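Local coordinates for Crov588 (Cafeteriavirus, PDB 6NYR), which is of unknown function but folds as a circular leucine-rich-repeat solenoid built largely from FNIP repeats, at residues E397-E400 and K401-P404; Q506-M509 and E510-P514; K419-E422 and N423-P426; N269-P272 and N273-H277; V292-N295 and S296-H299. One frame throughout, in Å; residues are numbered along the deposited sequence.

In the fold
All five contacts are local, each within the loop that joins two successive short strands of the ring-shaped solenoid. Along the chain the order is interaction 4, 5, 1, 3 and 2. Interactions 4 and 5 lead into strands 277-279 and 299-301, have centres about 6 Å apart and are probably joined by hydrogen bonds, such as Thr276 O to Thr298 N. Interactions 1 and 3 precede strands 409-411 and 431-433, have centres about 7 Å apart and touch by packing. Interaction 2, before strand 519-521, stands alone, its centre about 63 Å from that of interaction 4, on opposite sides of the chain's centre. Similar local packing thus recurs around the ring.

Interaction 1. Residues E397-E400 and K401-P404; sequences EIAE and KVLP
Ile398 meets Val402 and Leu403 inside a bend of an FNIP leucine-rich repeat, in the loop between strands 387-389 and 409-411. The tightly packed part centres on one methyl group. Ile398 CG2 lies 3.9 Å from Leu403 CG and 4.1 Å from Val402 CB, and the isoleucine and Leu403 side chains cross at about a right angle. A chi1 of -52° places this methyl opposite the Ile398 backbone N, facing the returning chain. Ile398 also touches Phe416, while Val402 reaches back to Ile376, so the apolar cluster continues into the coils before and after it. The solvent side is looser. Glu400 and Lys401 lie side by side and point the same way, both exposed, yet Glu400 OE1 stays 4.6 Å from Lys401 NZ, too far for a salt bridge; any attraction between them is probably weakened by water. The lysine chain is bent at three torsions and leans its CE against the carboxylate, with a further touch on Glu378. Ala399 spans the two zones: its CB is 4.0 Å from Val402 CG2, and its carbonyl O lies 3.4 Å from that same methyl.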
loop_
_atom_site.group_PDB
_atom_site.type_symbol
_atom_site.label_atom_id
_atom_site.label_comp_id
_atom_site.label_asym_id
_atom_site.label_seq_id
_atom_site.Cartn_x
_atom_site.Cartn_y
_atom_site.Cartn_z
ATOM N N GLU A 397 -0.879 -14.554 32.521
ATOM C CA GLU A 397 -1.179 -15.958 32.285
ATOM C C GLU A 397 -2.555 -16.103 31.645
ATOM O O GLU A 397 -3.494 -15.375 31.974
ATOM C CB GLU A 397 -1.122 -16.743 33.593
ATOM C CG GLU A 397 0.274 -16.901 34.164
ATOM C CD GLU A 397 0.291 -17.778 35.398
ATOM O OE1 GLU A 397 -0.696 -17.747 36.163
ATOM O OE2 GLU A 397 1.285 -18.512 35.594
ATOM N N ILE A 398 -2.670 -17.067 30.737
ATOM C CA ILE A 398 -3.923 -17.380 30.056
ATOM C C ILE A 398 -4.298 -18.793 30.477
ATOM O O ILE A 398 -3.672 -19.766 30.040
ATOM C CB ILE A 398 -3.797 -17.264 28.532
ATOM C CG1 ILE A 398 -3.207 -15.901 28.163
ATOM C CG2 ILE A 398 -5.154 -17.452 27.868
ATOM C CD1 ILE A 398 -3.081 -15.662 26.675
ATOM N N ALA A 399 -5.321 -18.908 31.316
ATOM C CA ALA A 399 -5.704 -20.182 31.901
ATOM C C ALA A 399 -6.662 -20.913 30.962
ATOM O O ALA A 399 -6.922 -20.478 29.838
ATOM C CB ALA A 399 -6.307 -19.965 33.288
ATOM N N GLU A 400 -7.213 -22.031 31.427
ATOM C CA GLU A 400 -7.899 -22.956 30.543
ATOM C C GLU A 400 -9.088 -22.358 29.806
ATOM O O GLU A 400 -9.049 -22.210 28.581
ATOM C CB GLU A 400 -8.374 -24.185 31.336
ATOM C CG GLU A 400 -7.293 -25.203 31.641
ATOM C CD GLU A 400 -7.850 -26.483 32.230
ATOM O OE1 GLU A 400 -8.935 -26.918 31.790
ATOM O OE2 GLU A 400 -7.207 -27.056 33.131
ATOM N N LYS A 401 -10.152 -22.018 30.528
ATOM C CA LYS A 401 -11.406 -21.623 29.896
ATOM C C LYS A 401 -11.472 -20.133 29.592
ATOM O O LYS A 401 -12.559 -19.535 29.642
ATOM C CB LYS A 401 -12.589 -22.039 30.772
ATOM C CG LYS A 401 -13.147 -23.430 30.449
ATOM C CD LYS A 401 -12.192 -24.534 30.891
ATOM C CE LYS A 401 -12.101 -25.643 29.849
ATOM N NZ LYS A 401 -13.178 -26.664 29.950
ATOM N N VAL A 402 -10.347 -19.522 29.238
ATOM C CA VAL A 402 -10.311 -18.086 28.988
ATOM C C VAL A 402 -10.596 -17.770 27.526
ATOM O O VAL A 402 -11.463 -16.948 27.217
ATOM C CB VAL A 402 -8.947 -17.512 29.433
ATOM C CG1 VAL A 402 -8.880 -16.022 29.147
ATOM C CG2 VAL A 402 -8.699 -17.813 30.900
ATOM N N LEU A 403 -9.873 -18.399 26.607
ATOM C CA LEU A 403 -10.063 -18.126 25.185
ATOM C C LEU A 403 -11.309 -18.846 24.678
ATOM O O LEU A 403 -11.502 -20.029 24.979
ATOM C CB LEU A 403 -8.838 -18.568 24.395
ATOM C CG LEU A 403 -7.541 -17.855 24.793
ATOM C CD1 LEU A 403 -6.334 -18.490 24.114
ATOM C CD2 LEU A 403 -7.616 -16.366 24.469
ATOM N N PRO A 404 -12.179 -18.166 23.933
ATOM C CA PRO A 404 -13.412 -18.813 23.462
ATOM C C PRO A 404 -13.151 -19.841 22.371
ATOM O O PRO A 404 -12.193 -19.739 21.599
ATOM C CB PRO A 404 -14.249 -17.641 22.932
ATOM C CG PRO A 404 -13.227 -16.626 22.502
ATOM C CD PRO A 404 -12.065 -16.767 23.468
#

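Interaction 2. Residues Q506-M509 and E510-P514; sequences QKIM and ENVLP
Met509 and Ile508 press on Val512 and Leu513 from the other arm of a short bend, and apolar contact carries almost all of the interaction. Ile508 CG2 is shared between two partners, at 4.0 Å from Leu513 CD1 and 4.1 Å from Val512 CB; the isoleucine crosses both side chains at about a right angle. Beside it, Met509 CG touches Val512 CG2 at 3.5 Å. The methionine adopts chi1 52°, which holds CG between its own backbone N and carbonyl carbon, close over the valine; the extended SD and CE run on beyond this close contact. Val512 therefore has Ile508 against CB and CG1, and Met509 against CG2. Leu513 also packs on Leu491 of the preceding coil.

Backbone bonding is slight. No hydrogen bond joins the two arms, and the bend itself has just a weak one, from Val512 N to Glu510 O at 3.3 Å; the backbone angles of Asn511, near those of an inverse gamma turn, are consistent with it.

Of polar bonds, Gln506 NE2 donates to Asn483 OD1 in the preceding coil, where the side chain of Asn511 also touches Glu488. Buried Val512 and Leu513 under an exposed crest are consistent with the outer loop of an FNIP-type leucine-rich repeat, stacked on its neighbour in the solenoid.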
loop_
_atom_site.group_PDB
_atom_site.type_symbol
_atom_site.label_atom_id
_atom_site.label_comp_id
_atom_site.label_asym_id
_atom_site.label_seq_id
_atom_site.Cartn_x
_atom_site.Cartn_y
_atom_site.Cartn_z
ATOM N N GLN A 506 21.608 -25.957 12.061
ATOM C CA GLN A 506 21.737 -27.347 12.470
ATOM C C GLN A 506 21.647 -28.249 11.244
ATOM O O GLN A 506 20.999 -27.908 10.252
ATOM C CB GLN A 506 20.642 -27.742 13.470
ATOM C CG GLN A 506 20.640 -26.958 14.765
ATOM C CD GLN A 506 21.945 -27.078 15.525
ATOM O OE1 GLN A 506 22.447 -28.176 15.760
ATOM N NE2 GLN A 506 22.504 -25.937 15.916
ATOM N N LYS A 507 22.298 -29.406 11.322
ATOM C CA LYS A 507 22.209 -30.385 10.247
ATOM C C LYS A 507 20.791 -30.928 10.132
ATOM O O LYS A 507 20.079 -31.073 11.133
ATOM C CB LYS A 507 23.209 -31.519 10.475
ATOM C CG LYS A 507 24.640 -31.119 10.137
ATOM C CD LYS A 507 25.658 -32.190 10.499
ATOM C CE LYS A 507 27.071 -31.674 10.241
ATOM N NZ LYS A 507 28.117 -32.443 10.967
ATOM N N ILE A 508 20.382 -31.205 8.896
ATOM C CA ILE A 508 19.088 -31.795 8.579
ATOM C C ILE A 508 19.333 -33.175 7.982
ATOM O O ILE A 508 19.977 -33.296 6.932
ATOM C CB ILE A 508 18.290 -30.908 7.612
ATOM C CG1 ILE A 508 18.273 -29.465 8.126
ATOM C CG2 ILE A 508 16.870 -31.428 7.451
ATOM C CD1 ILE A 508 17.379 -28.531 7.342
ATOM N N MET A 509 18.825 -34.213 8.644
ATOM C CA MET A 509 19.018 -35.577 8.175
ATOM C C MET A 509 17.863 -35.956 7.242
ATOM O O MET A 509 17.080 -35.105 6.811
ATOM C CB MET A 509 19.191 -36.522 9.364
ATOM C CG MET A 509 18.133 -36.450 10.445
ATOM S SD MET A 509 18.628 -37.453 11.875
ATOM C CE MET A 509 17.061 -37.681 12.719
ATOM N N GLU A 510 17.733 -37.244 6.927
ATOM C CA GLU A 510 17.020 -37.639 5.713
ATOM C C GLU A 510 15.500 -37.533 5.809
ATOM O O GLU A 510 14.865 -36.888 4.967
ATOM C CB GLU A 510 17.432 -39.069 5.319
ATOM C CG GLU A 510 18.692 -39.132 4.464
ATOM C CD GLU A 510 19.136 -40.551 4.149
ATOM O OE1 GLU A 510 18.302 -41.351 3.675
ATOM O OE2 GLU A 510 20.321 -40.868 4.390
ATOM N N ASN A 511 14.889 -38.187 6.787
ATOM C CA ASN A 511 13.425 -38.192 6.893
ATOM C C ASN A 511 12.932 -37.184 7.929
ATOM O O ASN A 511 12.222 -37.511 8.880
ATOM C CB ASN A 511 12.916 -39.599 7.191
ATOM C CG ASN A 511 13.163 -40.558 6.043
ATOM O OD1 ASN A 511 13.855 -41.565 6.195
ATOM N ND2 ASN A 511 12.599 -40.244 4.879
ATOM N N VAL A 512 13.304 -35.928 7.709
ATOM C CA VAL A 512 12.896 -34.819 8.559
ATOM C C VAL A 512 11.902 -33.907 7.845
ATOM O O VAL A 512 10.859 -33.555 8.401
ATOM C CB VAL A 512 14.132 -34.019 9.035
ATOM C CG1 VAL A 512 13.701 -32.783 9.805
ATOM C CG2 VAL A 512 15.054 -34.905 9.862
ATOM N N LEU A 513 12.197 -33.536 6.602
ATOM C CA LEU A 513 11.354 -32.613 5.851
ATOM C C LEU A 513 10.246 -33.376 5.141
ATOM O O LEU A 513 10.541 -34.251 4.315
ATOM C CB LEU A 513 12.195 -31.842 4.850
ATOM C CG LEU A 513 13.289 -30.993 5.503
ATOM C CD1 LEU A 513 14.283 -30.464 4.497
ATOM C CD2 LEU A 513 12.642 -29.839 6.270
ATOM N N PRO A 514 8.977 -33.079 5.412
ATOM C CA PRO A 514 7.900 -33.937 4.902
ATOM C C PRO A 514 7.753 -33.843 3.393
ATOM O O PRO A 514 8.096 -32.836 2.768
ATOM C CB PRO A 514 6.648 -33.410 5.618
ATOM C CG PRO A 514 6.970 -31.975 5.936
ATOM C CD PRO A 514 8.466 -31.915 6.170
#

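Interaction 3. Residues K419-E422 and N423-P426; sequences KIIE and NVLP
Val424 turns its side chain into the bend formed with Ile420 and Ile421, and it can be followed outward from CB. Val424 CB is 3.5 Å from Ile421 O and, on the apolar side, 4.3 Å from Ile420 CG2. Val424 CG2, beside the valine's own backbone N, points into the bend: it comes within 3.1 Å of Ile421 O, a close fit. The same Val424 CG2 packs at 3.8 Å on Ile421 CG1. That CG1 stands between the backbone N and carbonyl carbon of Ile421 (chi1 61°), which turns it toward the valine. The other valine methyl, CG1, opposite the valine N, faces away from Ile421 and packs against the carbonyl O of Ile398 in the preceding coil of the FNIP leucine-rich-repeat solenoid.

Next to the valine, Ile420 CG2 lies 4.0 Å from Leu425 CG, these two side chains crossing at about a right angle; Ile420 also touches Phe434 and Val446, and Leu425 touches Pro448. At the exposed crest, Glu422 and Asn423 run side by side with carboxylate and amide planes 88° apart. Their backbone angles are close to those of a type II beta turn, Asn423 in the left-handed region.

The bend is closed by Val424 N and Ile421 O, a weak hydrogen bond of 3.5 Å with an angle of 136° at the hydrogen. With so long and bent a bond, the loop's shape probably owes more to the contacts of Ile420, Val424 and Leu425, with Ile421 at the exposed edge, than to polar attraction.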
loop_
_atom_site.group_PDB
_atom_site.type_symbol
_atom_site.label_atom_id
_atom_site.label_comp_id
_atom_site.label_asym_id
_atom_site.label_seq_id
_atom_site.Cartn_x
_atom_site.Cartn_y
_atom_site.Cartn_z
ATOM N N LYS A 419 3.833 -19.383 30.160
ATOM C CA LYS A 419 3.705 -20.761 29.722
ATOM C C LYS A 419 2.321 -20.962 29.110
ATOM O O LYS A 419 1.343 -20.326 29.513
ATOM C CB LYS A 419 3.882 -21.729 30.887
ATOM C CG LYS A 419 5.168 -21.616 31.700
ATOM C CD LYS A 419 5.234 -22.821 32.654
ATOM C CE LYS A 419 6.068 -22.577 33.910
ATOM N NZ LYS A 419 7.526 -22.418 33.683
ATOM N N ILE A 420 2.237 -21.858 28.134
ATOM C CA ILE A 420 0.970 -22.214 27.498
ATOM C C ILE A 420 0.820 -23.721 27.631
ATOM O O ILE A 420 1.598 -24.485 27.045
ATOM C CB ILE A 420 0.902 -21.774 26.031
ATOM C CG1 ILE A 420 1.147 -20.268 25.943
ATOM C CG2 ILE A 420 -0.433 -22.147 25.416
ATOM C CD1 ILE A 420 0.892 -19.680 24.581
ATOM N N ILE A 421 -0.181 -24.157 28.394
ATOM C CA ILE A 421 -0.360 -25.583 28.630
ATOM C C ILE A 421 -1.607 -26.066 27.900
ATOM O O ILE A 421 -2.240 -25.304 27.163
ATOM C CB ILE A 421 -0.458 -25.876 30.137
ATOM C CG1 ILE A 421 -1.660 -25.159 30.753
ATOM C CG2 ILE A 421 0.816 -25.418 30.846
ATOM C CD1 ILE A 421 -1.957 -25.571 32.189
ATOM N N GLU A 422 -1.962 -27.335 28.092
ATOM C CA GLU A 422 -3.029 -27.927 27.304
ATOM C C GLU A 422 -4.379 -27.342 27.713
ATOM O O GLU A 422 -4.582 -26.872 28.836
ATOM C CB GLU A 422 -3.022 -29.448 27.430
ATOM C CG GLU A 422 -3.230 -29.992 28.821
ATOM C CD GLU A 422 -3.562 -31.474 28.801
ATOM O OE1 GLU A 422 -3.172 -32.161 27.831
ATOM O OE2 GLU A 422 -4.229 -31.947 29.743
ATOM N N ASN A 423 -5.313 -27.388 26.771
ATOM C CA ASN A 423 -6.648 -26.808 26.923
ATOM C C ASN A 423 -6.629 -25.323 27.275
ATOM O O ASN A 423 -7.530 -24.822 27.955
ATOM C CB ASN A 423 -7.464 -27.570 27.975
ATOM C CG ASN A 423 -7.890 -28.943 27.503
ATOM O OD1 ASN A 423 -7.233 -29.946 27.784
ATOM N ND2 ASN A 423 -8.993 -28.994 26.772
ATOM N N VAL A 424 -5.624 -24.601 26.802
ATOM C CA VAL A 424 -5.663 -23.147 26.782
ATOM C C VAL A 424 -6.088 -22.650 25.404
ATOM O O VAL A 424 -7.018 -21.854 25.273
ATOM C CB VAL A 424 -4.306 -22.537 27.200
ATOM C CG1 VAL A 424 -4.407 -21.006 27.202
ATOM C CG2 VAL A 424 -3.893 -23.040 28.565
ATOM N N LEU A 425 -5.406 -23.127 24.363
ATOM C CA LEU A 425 -5.704 -22.723 22.995
ATOM C C LEU A 425 -6.903 -23.510 22.484
ATOM O O LEU A 425 -6.902 -24.745 22.555
ATOM C CB LEU A 425 -4.493 -22.957 22.105
ATOM C CG LEU A 425 -3.220 -22.242 22.561
ATOM C CD1 LEU A 425 -2.017 -22.758 21.780
ATOM C CD2 LEU A 425 -3.351 -20.736 22.422
ATOM N N PRO A 426 -7.925 -22.843 21.953
ATOM C CA PRO A 426 -9.151 -23.557 21.577
ATOM C C PRO A 426 -8.975 -24.396 20.323
ATOM O O PRO A 426 -8.282 -24.003 19.383
ATOM C CB PRO A 426 -10.166 -22.430 21.347
ATOM C CG PRO A 426 -9.316 -21.265 20.917
ATOM C CD PRO A 426 -8.023 -21.390 21.696
#

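Interaction 4. Residues N269-P272 and N273-H277; sequences NVLP and NSLTH
Leu275 folds back over Pro272 and Leu271 in a type I beta turn that runs from Pro272 to Leu275, leading into strand 277-279. The leucine's chi1 of -81° puts CG beside its own backbone N and directs the branch to the proline ring: Leu275 CD1 is 3.7 Å from Pro272 CD, and Leu275 CG is 4.0 Å from Pro272 CG. The same CD1 methyl reaches Leu271 CD2 at 4.1 Å, the two leucines crossing at about a right angle. Within the turn the Leu275 branch thus lies obliquely across the Pro272 ring.

On the other flank, Ser274 takes chi1 45°, with OG between its backbone N and carbonyl carbon. This sets OG 3.7 Å from Pro272 CB, but its main polar partner is the carbonyl O of Leu253 in the preceding coil of the solenoid. Further on, Thr276 OG1 sits in the plane of the His277 ring, at its edge, 3.0 Å from ND1, and also bonds Thr254 O. The bond to ND1 would limit rotation of the imidazole, which stacks on Tyr255 and, on the following coil, on His299.

The turn is closed by Leu275 N and Pro272 O, at 3.1 Å, although the donor approaches from above the carbonyl plane. Chemically, a nearly straight main-chain bond (173° at the hydrogen) and an apolar proline-leucine clasp secure the bend together, while the hydroxyls link it to the preceding coil.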
loop_
_atom_site.group_PDB
_atom_site.type_symbol
_atom_site.label_atom_id
_atom_site.label_comp_id
_atom_site.label_asym_id
_atom_site.label_seq_id
_atom_site.Cartn_x
_atom_site.Cartn_y
_atom_site.Cartn_z
ATOM N N ASN A 269 -29.767 16.568 20.358
ATOM C CA ASN A 269 -30.382 17.137 19.159
ATOM C C ASN A 269 -29.393 17.965 18.345
ATOM O O ASN A 269 -29.786 18.873 17.609
ATOM C CB ASN A 269 -31.609 17.988 19.505
ATOM C CG ASN A 269 -32.786 17.159 19.973
ATOM O OD1 ASN A 269 -33.530 16.610 19.160
ATOM N ND2 ASN A 269 -32.965 17.070 21.286
ATOM N N VAL A 270 -28.106 17.662 18.462
ATOM C CA VAL A 270 -27.078 18.301 17.646
ATOM C C VAL A 270 -26.579 17.375 16.545
ATOM O O VAL A 270 -26.448 17.783 15.392
ATOM C CB VAL A 270 -25.913 18.783 18.540
ATOM C CG1 VAL A 270 -24.794 19.371 17.693
ATOM C CG2 VAL A 270 -26.403 19.795 19.563
ATOM N N LEU A 271 -26.308 16.130 16.880
ATOM C CA LEU A 271 -25.877 15.135 15.910
ATOM C C LEU A 271 -27.095 14.522 15.234
ATOM O O LEU A 271 -27.878 13.821 15.880
ATOM C CB LEU A 271 -25.028 14.047 16.588
ATOM C CG LEU A 271 -23.732 14.531 17.229
ATOM C CD1 LEU A 271 -23.042 13.391 17.961
ATOM C CD2 LEU A 271 -22.814 15.136 16.184
ATOM N N PRO A 272 -27.297 14.760 13.939
ATOM C CA PRO A 272 -28.498 14.216 13.284
ATOM C C PRO A 272 -28.496 12.695 13.308
ATOM O O PRO A 272 -27.450 12.060 13.180
ATOM C CB PRO A 272 -28.409 14.754 11.851
ATOM C CG PRO A 272 -26.951 15.012 11.632
ATOM C CD PRO A 272 -26.397 15.432 12.977
ATOM N N ASN A 273 -29.686 12.115 13.475
ATOM C CA ASN A 273 -29.811 10.668 13.589
ATOM C C ASN A 273 -29.386 9.931 12.327
ATOM O O ASN A 273 -29.240 8.703 12.370
ATOM C CB ASN A 273 -31.257 10.308 13.937
ATOM C CG ASN A 273 -31.580 10.546 15.396
ATOM O OD1 ASN A 273 -30.747 10.304 16.271
ATOM N ND2 ASN A 273 -32.791 11.020 15.670
ATOM N N SER A 274 -29.179 10.641 11.216
ATOM C CA SER A 274 -28.760 10.003 9.976
ATOM C C SER A 274 -27.290 9.600 9.976
ATOM O O SER A 274 -26.888 8.781 9.141
ATOM C CB SER A 274 -29.020 10.949 8.800
ATOM O OG SER A 274 -28.583 12.267 9.109
ATOM N N LEU A 275 -26.483 10.146 10.881
ATOM C CA LEU A 275 -25.046 9.911 10.835
ATOM C C LEU A 275 -24.721 8.438 11.057
ATOM O O LEU A 275 -25.187 7.821 12.019
ATOM C CB LEU A 275 -24.337 10.764 11.887
ATOM C CG LEU A 275 -24.054 12.225 11.540
ATOM C CD1 LEU A 275 -23.590 12.976 12.792
ATOM C CD2 LEU A 275 -23.018 12.345 10.433
ATOM N N THR A 276 -23.905 7.883 10.163
ATOM C CA THR A 276 -23.381 6.533 10.317
ATOM C C THR A 276 -21.919 6.507 10.740
ATOM O O THR A 276 -21.510 5.585 11.454
ATOM C CB THR A 276 -23.536 5.750 9.007
ATOM O OG1 THR A 276 -22.984 6.509 7.923
ATOM C CG2 THR A 276 -25.005 5.456 8.732
ATOM N N HIS A 277 -21.127 7.491 10.318
ATOM C CA HIS A 277 -19.703 7.545 10.624
ATOM C C HIS A 277 -19.361 8.849 11.330
ATOM O O HIS A 277 -19.657 9.935 10.818
ATOM C CB HIS A 277 -18.857 7.418 9.352
ATOM C CG HIS A 277 -18.972 6.092 8.671
ATOM N ND1 HIS A 277 -20.163 5.608 8.172
ATOM C CD2 HIS A 277 -18.042 5.142 8.413
ATOM C CE1 HIS A 277 -19.962 4.420 7.632
ATOM N NE2 HIS A 277 -18.685 4.114 7.765
#

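Interaction 5. Residues V292-N295 and S296-H299; sequences VLPN and SLTH
Pro294 and Leu297 make the inner layer of this contact, the proline ring lying against the base of the leucine. Pro294 CG is 4.3 Å from Leu297 CB, and Pro294 O comes to 3.6 Å from the same CB. Leu297 CD2 reaches the tip of Leu293, at 4.4 Å from CD2 of that residue, so the apolar packing is looser than touching methyls would give. The leucine holds CG opposite its own backbone N (chi1 -164°) and then bends at chi2 (65°), so the branch leaves the proline ring and is carried toward the interior, where it meets Ile278 of strand 277-279.

The crest of the bend passes through Asn295 and Ser296. Its backbone lacks a clear closing hydrogen bond, Leu297 N being 3.6 Å from Pro294 O. This bend leads the outer loop of an FNIP leucine-rich repeat into the short strand 299-301, and it stacks on the equivalent bends before and after it.

Those neighbours do much of the positioning. Pro294 packs on Leu271 and Leu275 of the preceding coil, and Ser296 OG probably bonds Asn273 O there, though the modelled distance is too short to be relied on. On the following side, Ser318 OG lies within hydrogen-bonding reach of both Asn295 O and Leu297 O, its one proton presumably shared or alternating. Farther along, Thr298 OG1 bonds Thr276 O and lies 2.7 Å from His299 ND1, at the edge of the imidazole and in its plane, and the ring stacks on His321.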
loop_
_atom_site.group_PDB
_atom_site.type_symbol
_atom_site.label_atom_id
_atom_site.label_comp_id
_atom_site.label_asym_id
_atom_site.label_seq_id
_atom_site.Cartn_x
_atom_site.Cartn_y
_atom_site.Cartn_z
ATOM N N VAL A 292 -27.126 11.651 23.035
ATOM C CA VAL A 292 -26.370 12.581 22.206
ATOM C C VAL A 292 -25.980 11.950 20.877
ATOM O O VAL A 292 -26.104 12.577 19.826
ATOM C CB VAL A 292 -25.124 13.077 22.976
ATOM C CG1 VAL A 292 -24.335 14.068 22.142
ATOM C CG2 VAL A 292 -25.535 13.680 24.315
ATOM N N LEU A 293 -25.486 10.718 20.910
ATOM C CA LEU A 293 -25.020 10.068 19.697
ATOM C C LEU A 293 -26.205 9.643 18.837
ATOM O O LEU A 293 -27.227 9.188 19.365
ATOM C CB LEU A 293 -24.167 8.854 20.046
ATOM C CG LEU A 293 -22.833 9.125 20.748
ATOM C CD1 LEU A 293 -22.145 7.822 21.107
ATOM C CD2 LEU A 293 -21.955 9.992 19.866
ATOM N N PRO A 294 -26.103 9.776 17.516
ATOM C CA PRO A 294 -27.227 9.387 16.654
ATOM C C PRO A 294 -27.503 7.894 16.749
ATOM O O PRO A 294 -26.636 7.091 17.100
ATOM C CB PRO A 294 -26.772 9.788 15.243
ATOM C CG PRO A 294 -25.309 10.055 15.331
ATOM C CD PRO A 294 -24.947 10.305 16.764
ATOM N N ASN A 295 -28.740 7.527 16.424
ATOM C CA ASN A 295 -29.190 6.146 16.526
ATOM C C ASN A 295 -28.864 5.318 15.290
ATOM O O ASN A 295 -29.076 4.101 15.306
ATOM C CB ASN A 295 -30.698 6.123 16.800
ATOM C CG ASN A 295 -31.493 6.903 15.768
ATOM O OD1 ASN A 295 -31.046 7.096 14.636
ATOM N ND2 ASN A 295 -32.672 7.372 16.163
ATOM N N SER A 296 -28.353 5.940 14.230
ATOM C CA SER A 296 -27.889 5.214 13.058
ATOM C C SER A 296 -26.399 4.894 13.103
ATOM O O SER A 296 -25.922 4.122 12.263
ATOM C CB SER A 296 -28.176 6.025 11.785
ATOM O OG SER A 296 -29.544 6.372 11.699
ATOM N N LEU A 297 -25.664 5.460 14.057
ATOM C CA LEU A 297 -24.210 5.375 14.068
ATOM C C LEU A 297 -23.729 3.936 14.001
ATOM O O LEU A 297 -24.111 3.101 14.826
ATOM C CB LEU A 297 -23.673 6.054 15.329
ATOM C CG LEU A 297 -22.190 6.406 15.362
ATOM C CD1 LEU A 297 -21.861 7.446 14.306
ATOM C CD2 LEU A 297 -21.810 6.913 16.753
ATOM N N THR A 298 -22.874 3.653 13.020
ATOM C CA THR A 298 -22.227 2.355 12.916
ATOM C C THR A 298 -20.734 2.407 13.185
ATOM O O THR A 298 -20.168 1.421 13.661
ATOM C CB THR A 298 -22.447 1.751 11.522
ATOM O OG1 THR A 298 -21.885 2.613 10.528
ATOM C CG2 THR A 298 -23.937 1.563 11.257
ATOM N N HIS A 299 -20.080 3.525 12.878
ATOM C CA HIS A 299 -18.635 3.658 13.006
ATOM C C HIS A 299 -18.312 4.873 13.858
ATOM O O HIS A 299 -18.811 5.974 13.599
ATOM C CB HIS A 299 -17.983 3.756 11.625
ATOM C CG HIS A 299 -18.057 2.484 10.841
ATOM N ND1 HIS A 299 -19.241 1.984 10.343
ATOM C CD2 HIS A 299 -17.095 1.600 10.485
ATOM C CE1 HIS A 299 -19.003 0.851 9.705
ATOM N NE2 HIS A 299 -17.709 0.596 9.775
#